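Local coordinates for protein Xaa-Pro dipeptidase (Mycobacterium tuberculosis, PDB 5E2C) that probably serves, when full length, as a metal-dependent aminopeptidase, of which this chain holds only the creatinase/prolidase-type N-terminal domain, at residues 4-8 / 29-33; 32-36 / 61-66; 51-55 / 77-81. One frame throughout, in Å; residues are numbered along the deposited sequence.

The three contacts illustrate how an α/β domain dresses a mixed sheet on both faces. Interactions 1 and 2, centres about 12 Å apart, are joined through Ser32 and Gly33: helix 25-32 packs on helix 3-14, then its trailing loop reaches helix 59-65. Interaction 3, centred about 13 Å from interaction 2 and 16 Å from interaction 1, takes the other face of strand 51-54. Alternation along that strand couples them, because Leu52 and Thr54 meet the Phe34 side (Phe34 CB packs 4.0 Å from Leu52 CD2) while Val51 and Ala53 meet helix 77-87. In this family the metal site belongs to the C-terminal catalytic domain, which this chain lacks.

Interaction 1 (4-8 / 29-33); sequences RRDKL and RYLSG
Two arginines of helix 3-14 donate to carbonyls in the last turn of helix 25-32: Arg4 NH1 to Tyr30 O at 2.9 Å (167°) and Arg5 NH2 to Leu31 O, also 2.9 Å (152°). Last-turn carbonyls lack the i+4 amide partners of a helix interior, and here the arginines supply donors; the helix ends at Ser32, and Gly33 leaves helical geometry with phi +81°. Arg5 is m, t, m; a water 2.9 Å from Arg5 NH2 and 2.8 Å from Ser32 O extends its link, and NH1 forms a salt bridge with Asp68. Helices 3-14 and 25-32 lie side by side on one face of the mixed sheet, the CA atoms of Arg5 and Leu31 5.9 Å apart. Extended Arg4 (m, t, t) lays its guanidinium flat on the Tyr30 ring (chi1 t), centres 4.1 Å apart, planes at 8°, with CD 3.7 Å from the ring centroid in a CH-pi contact. Deeper in, Leu8 (t, p) CD2 meets Leu31 (m, t) CD1 at 3.7 Å, both resting on Ile22 of strand 19-22.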
# COMPACT_ATOMS: atom_id res chain seq x y z
N ARG A 4 -23.31 13.55 1.86
CA ARG A 4 -21.92 13.29 2.21
C ARG A 4 -21.07 13.47 0.97
O ARG A 4 -20.01 14.08 1.03
CB ARG A 4 -21.75 11.87 2.78
CG ARG A 4 -22.34 11.70 4.16
CD ARG A 4 -22.40 10.24 4.53
NE ARG A 4 -22.99 10.04 5.84
CZ ARG A 4 -23.08 8.87 6.46
NH1 ARG A 4 -22.62 7.76 5.90
NH2 ARG A 4 -23.64 8.82 7.67
N ARG A 5 -21.53 12.94 -0.15
CA ARG A 5 -20.75 13.08 -1.39
C ARG A 5 -20.67 14.54 -1.78
O ARG A 5 -19.64 14.99 -2.26
CB ARG A 5 -21.30 12.23 -2.53
CG ARG A 5 -21.11 10.74 -2.27
CD ARG A 5 -21.33 9.85 -3.49
NE ARG A 5 -22.67 9.92 -4.07
CZ ARG A 5 -23.70 9.13 -3.76
NH1 ARG A 5 -24.86 9.30 -4.39
NH2 ARG A 5 -23.60 8.20 -2.81
N ASP A 6 -21.74 15.29 -1.57
CA ASP A 6 -21.69 16.73 -1.87
C ASP A 6 -20.68 17.48 -0.97
O ASP A 6 -19.95 18.36 -1.45
CB ASP A 6 -23.08 17.37 -1.74
CG ASP A 6 -24.00 17.01 -2.90
OD1 ASP A 6 -23.56 16.40 -3.90
OD2 ASP A 6 -25.20 17.33 -2.81
N LYS A 7 -20.61 17.13 0.30
CA LYS A 7 -19.59 17.74 1.17
C LYS A 7 -18.19 17.36 0.68
O LYS A 7 -17.28 18.19 0.68
CB LYS A 7 -19.77 17.34 2.63
CG LYS A 7 -21.00 17.93 3.27
CD LYS A 7 -21.07 17.62 4.74
CE LYS A 7 -22.13 18.46 5.44
NZ LYS A 7 -23.47 18.32 4.82
N LEU A 8 -18.02 16.11 0.25
CA LEU A 8 -16.74 15.67 -0.30
C LEU A 8 -16.35 16.48 -1.54
O LEU A 8 -15.20 16.90 -1.66
CB LEU A 8 -16.74 14.18 -0.64
CG LEU A 8 -15.41 13.63 -1.17
CD1 LEU A 8 -14.31 13.82 -0.15
CD2 LEU A 8 -15.56 12.16 -1.55
N ARG A 29 -17.87 2.85 2.16
CA ARG A 29 -19.12 2.62 2.86
C ARG A 29 -19.77 3.94 3.31
O ARG A 29 -20.97 4.14 3.13
CB ARG A 29 -18.88 1.70 4.06
CG ARG A 29 -20.14 1.15 4.70
CD ARG A 29 -19.82 0.08 5.73
NE ARG A 29 -19.12 0.63 6.89
CZ ARG A 29 -17.87 0.34 7.24
NH1 ARG A 29 -17.15 -0.51 6.52
NH2 ARG A 29 -17.34 0.91 8.31
N TYR A 30 -18.96 4.84 3.87
CA TYR A 30 -19.44 6.14 4.35
C TYR A 30 -20.13 6.94 3.24
O TYR A 30 -21.20 7.52 3.44
CB TYR A 30 -18.29 6.94 4.96
CG TYR A 30 -18.68 8.28 5.48
CD1 TYR A 30 -19.40 8.40 6.66
CD2 TYR A 30 -18.35 9.44 4.79
CE1 TYR A 30 -19.78 9.63 7.14
CE2 TYR A 30 -18.70 10.69 5.28
CZ TYR A 30 -19.43 10.78 6.45
OH TYR A 30 -19.80 12.01 6.93
N LEU A 31 -19.51 6.93 2.06
CA LEU A 31 -19.97 7.71 0.95
C LEU A 31 -21.06 7.09 0.08
O LEU A 31 -21.71 7.81 -0.66
CB LEU A 31 -18.78 8.06 0.03
CG LEU A 31 -17.71 8.91 0.71
CD1 LEU A 31 -16.44 8.89 -0.14
CD2 LEU A 31 -18.19 10.32 0.92
N SER A 32 -21.21 5.77 0.13
CA SER A 32 -22.09 5.09 -0.81
C SER A 32 -23.10 4.15 -0.16
O SER A 32 -24.06 3.76 -0.81
CB SER A 32 -21.26 4.27 -1.79
OG SER A 32 -20.74 3.11 -1.16
N GLY A 33 -22.87 3.76 1.08
CA GLY A 33 -23.71 2.74 1.73
C GLY A 33 -23.34 1.31 1.35
O GLY A 33 -23.89 0.35 1.90
O HOH W 1 -25.12 5.77 -2.45

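Interaction 2 (32-36 / 61-66); sequences SGFSG and QAASQA
One carboxamide, that of Gln65, grips both the backbone and the side chain of Ser35: Ser35 N donates to Gln65 OE1 at 3.0 Å (N-H...O angle 161°), and Gln65 NE2 donates to Ser35 OG, also at 3.0 Å. The same OE1 accepts from Gln61 NE2 at 3.0 Å, so two glutamines one turn apart on helix 59-65 form a linked pair facing the loop. Gln65 is m, t and Gln61 t, t, and the CA-to-CB bonds of both are directed at the loop. The 32-36 backbone follows the end of helix 25-32. Gly33, at phi/psi 81/-3, breaks the helix, Phe34 is extended at -84/128, and Ser32 OG accepts from Phe34 N at 3.0 Å in an ST turn while also bonding Val28 O. Glycine suits position 33, where a CB would jam against the preceding carbonyl and lie 3.4 Å from Gln65 O; at Gly36 a CB would clash with Phe34 CZ. The CA register runs Ser32 with Ala66 (6.1 Å), Phe34 with Gln65 (5.5 Å) and Gly36 with Gln61 (7.6 Å), so the loop climbs the helix in reverse. Phe34, t at chi1, slides its ring beside the helix: CD1 is 3.8 Å from Ala62 CA and CE1 3.9 Å from Ala62 CB. Its ring and Ala62 both also rest on Leu52 and Thr54 of strand 51-54. Helix 59-65 is the connection of a beta-alpha-beta crossover between the parallel strands 51-54 and 70-73, and the loop packs along the side of this crossover helix that carries Gln61, Ala62 and Gln65.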
# COMPACT_ATOMS: atom_id res chain seq x y z
N SER A 32 -21.21 5.77 0.13
CA SER A 32 -22.09 5.09 -0.81
C SER A 32 -23.10 4.15 -0.16
O SER A 32 -24.06 3.76 -0.81
CB SER A 32 -21.26 4.27 -1.79
OG SER A 32 -20.74 3.11 -1.16
N GLY A 33 -22.87 3.76 1.08
CA GLY A 33 -23.71 2.74 1.73
C GLY A 33 -23.34 1.31 1.35
O GLY A 33 -23.89 0.35 1.90
N PHE A 34 -22.39 1.14 0.45
CA PHE A 34 -21.97 -0.19 0.01
C PHE A 34 -20.95 -0.79 0.97
O PHE A 34 -19.94 -0.16 1.27
CB PHE A 34 -21.37 -0.13 -1.39
CG PHE A 34 -20.85 -1.43 -1.89
CD1 PHE A 34 -21.72 -2.49 -2.14
CD2 PHE A 34 -19.49 -1.63 -2.08
CE1 PHE A 34 -21.25 -3.70 -2.60
CE2 PHE A 34 -19.01 -2.85 -2.54
CZ PHE A 34 -19.89 -3.89 -2.80
N SER A 35 -21.22 -2.01 1.45
CA SER A 35 -20.45 -2.65 2.51
C SER A 35 -19.69 -3.91 2.06
O SER A 35 -19.16 -4.64 2.90
CB SER A 35 -21.38 -2.99 3.68
OG SER A 35 -22.33 -3.96 3.30
N GLY A 36 -19.64 -4.17 0.76
CA GLY A 36 -18.89 -5.31 0.24
C GLY A 36 -17.40 -5.19 0.50
O GLY A 36 -16.85 -4.09 0.62
N GLN A 61 -25.80 -6.97 -4.23
CA GLN A 61 -25.65 -6.14 -3.03
C GLN A 61 -25.45 -4.67 -3.38
O GLN A 61 -26.01 -3.79 -2.74
CB GLN A 61 -24.49 -6.61 -2.17
CG GLN A 61 -24.36 -5.88 -0.84
CD GLN A 61 -23.37 -6.53 0.10
OE1 GLN A 61 -23.21 -7.76 0.10
NE2 GLN A 61 -22.72 -5.73 0.92
N ALA A 62 -24.63 -4.39 -4.39
CA ALA A 62 -24.41 -3.01 -4.80
C ALA A 62 -25.72 -2.42 -5.34
O ALA A 62 -26.02 -1.25 -5.13
CB ALA A 62 -23.30 -2.91 -5.83
N ALA A 63 -26.51 -3.24 -6.02
CA ALA A 63 -27.78 -2.77 -6.56
C ALA A 63 -28.76 -2.37 -5.46
O ALA A 63 -29.46 -1.38 -5.61
CB ALA A 63 -28.40 -3.80 -7.49
N SER A 64 -28.81 -3.14 -4.38
CA SER A 64 -29.71 -2.84 -3.27
C SER A 64 -29.17 -1.77 -2.32
O SER A 64 -29.96 -1.01 -1.77
CB SER A 64 -30.08 -4.10 -2.46
OG SER A 64 -28.97 -4.63 -1.77
N GLN A 65 -27.87 -1.75 -2.09
CA GLN A 65 -27.28 -0.80 -1.15
C GLN A 65 -27.03 0.57 -1.76
O GLN A 65 -27.12 1.57 -1.05
CB GLN A 65 -25.98 -1.35 -0.58
CG GLN A 65 -26.19 -2.52 0.37
CD GLN A 65 -24.93 -2.96 1.06
OE1 GLN A 65 -23.85 -2.98 0.47
NE2 GLN A 65 -25.06 -3.39 2.31
N ALA A 66 -26.72 0.63 -3.05
CA ALA A 66 -26.37 1.90 -3.71
C ALA A 66 -27.13 2.06 -5.02
O ALA A 66 -26.53 2.26 -6.08
CB ALA A 66 -24.87 1.96 -3.95

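Interaction 3 (51-55 / 77-81); sequences VLATD and VGRYL
Ala53 is the small residue around which this contact is shaped: its methyl enters a hollow made by Val77, Tyr80 and Leu81, side chains that the i, i+3, i+4 spacing of a helix places along one flank. Ala53 CB lies 3.8 Å from Val77 CB, 3.8 Å from Leu81 CD1 and 4.3 Å from Tyr80 CD2. Because the methyl is so short, helix 77-81 can come close: its axis passes 8.0 Å from that of strand 51-54, the CA atoms of Ala53 and Val77 are 5.3 Å apart, and the two directions make an angle of 146°. The strand is regular, Val51 to Ala53 having phi near -100 to -125° and psi 126 to 138°. The pair belongs to a three-layer α/β/α arrangement, with helix 77-87 on one face of the sheet and helices 25-32 and 59-65 on the other, so alternate side chains serve opposite faces. Val51 and Ala53 look to the helix, while Leu52 and Thr54 turn away toward Phe34 and Ala62. Val77, m, lays CG1 over the backbone beyond the alanine, 3.6 Å from Ala53 O and 3.5 Å from Thr54 CA. Leu81 (m, t) fills the space between the two inward strand residues, with CD2 3.8 Å from Val51 CG1, and reaches Ala40 and Leu42 of the neighbouring strand. Tyr80 (t) flanks the methyl obliquely, brushes Ala72 of strand 70-73 on the other side of strand 51-54, and hydrogen-bonds through its hydroxyl to Arg84. At the far end, Asp55 leaves the strand and forms a salt bridge with Arg57.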
# COMPACT_ATOMS: atom_id res chain seq x y z
N VAL A 51 -19.28 7.08 -9.40
CA VAL A 51 -19.32 5.74 -9.98
C VAL A 51 -18.76 4.75 -8.95
O VAL A 51 -17.63 4.94 -8.45
CB VAL A 51 -18.52 5.67 -11.30
CG1 VAL A 51 -18.66 4.30 -11.94
CG2 VAL A 51 -18.95 6.78 -12.26
N LEU A 52 -19.53 3.71 -8.65
CA LEU A 52 -19.08 2.63 -7.76
C LEU A 52 -18.60 1.47 -8.62
O LEU A 52 -19.20 1.17 -9.63
CB LEU A 52 -20.24 2.17 -6.86
CG LEU A 52 -19.95 1.06 -5.85
CD1 LEU A 52 -19.08 1.57 -4.72
CD2 LEU A 52 -21.28 0.57 -5.28
N ALA A 53 -17.48 0.85 -8.24
CA ALA A 53 -17.02 -0.37 -8.87
C ALA A 53 -16.83 -1.46 -7.83
O ALA A 53 -16.28 -1.22 -6.73
CB ALA A 53 -15.72 -0.14 -9.63
N THR A 54 -17.30 -2.65 -8.17
CA THR A 54 -17.09 -3.83 -7.35
C THR A 54 -16.99 -5.04 -8.26
O THR A 54 -17.02 -4.90 -9.47
CB THR A 54 -18.20 -4.00 -6.29
OG1 THR A 54 -17.86 -5.08 -5.41
CG2 THR A 54 -19.54 -4.27 -6.93
N ASP A 55 -16.80 -6.22 -7.70
CA ASP A 55 -16.72 -7.41 -8.53
C ASP A 55 -18.04 -8.18 -8.53
O ASP A 55 -18.99 -7.82 -7.82
CB ASP A 55 -15.52 -8.27 -8.13
CG ASP A 55 -15.61 -8.78 -6.70
OD1 ASP A 55 -16.44 -9.66 -6.46
OD2 ASP A 55 -14.82 -8.34 -5.83
N VAL A 77 -10.96 -2.96 -9.43
CA VAL A 77 -11.93 -1.87 -9.30
C VAL A 77 -11.27 -0.49 -9.32
O VAL A 77 -11.77 0.44 -9.93
CB VAL A 77 -12.86 -2.06 -8.08
CG1 VAL A 77 -13.71 -3.30 -8.26
CG2 VAL A 77 -12.09 -2.10 -6.77
N GLY A 78 -10.15 -0.35 -8.62
CA GLY A 78 -9.44 0.93 -8.56
C GLY A 78 -8.93 1.32 -9.93
O GLY A 78 -9.14 2.44 -10.41
N ARG A 79 -8.27 0.37 -10.57
CA ARG A 79 -7.74 0.57 -11.90
C ARG A 79 -8.84 0.96 -12.90
O ARG A 79 -8.68 1.89 -13.70
CB ARG A 79 -7.06 -0.72 -12.34
CG ARG A 79 -6.29 -0.59 -13.60
CD ARG A 79 -6.10 -1.94 -14.24
NE ARG A 79 -5.49 -1.71 -15.53
CZ ARG A 79 -6.15 -1.33 -16.62
NH1 ARG A 79 -7.49 -1.20 -16.63
NH2 ARG A 79 -5.47 -1.11 -17.73
N TYR A 80 -9.96 0.25 -12.87
CA TYR A 80 -11.08 0.60 -13.72
C TYR A 80 -11.52 2.04 -13.54
O TYR A 80 -11.70 2.77 -14.52
CB TYR A 80 -12.26 -0.34 -13.45
CG TYR A 80 -13.47 0.12 -14.20
CD1 TYR A 80 -13.59 -0.16 -15.56
CD2 TYR A 80 -14.45 0.87 -13.58
CE1 TYR A 80 -14.67 0.30 -16.27
CE2 TYR A 80 -15.54 1.32 -14.29
CZ TYR A 80 -15.65 1.02 -15.63
OH TYR A 80 -16.73 1.46 -16.35
N LEU A 81 -11.67 2.46 -12.28
CA LEU A 81 -12.11 3.82 -11.99
C LEU A 81 -11.10 4.89 -12.36
O LEU A 81 -11.49 5.96 -12.86
CB LEU A 81 -12.56 3.97 -10.54
CG LEU A 81 -13.85 3.19 -10.24
CD1 LEU A 81 -14.19 3.28 -8.75
CD2 LEU A 81 -15.04 3.68 -11.07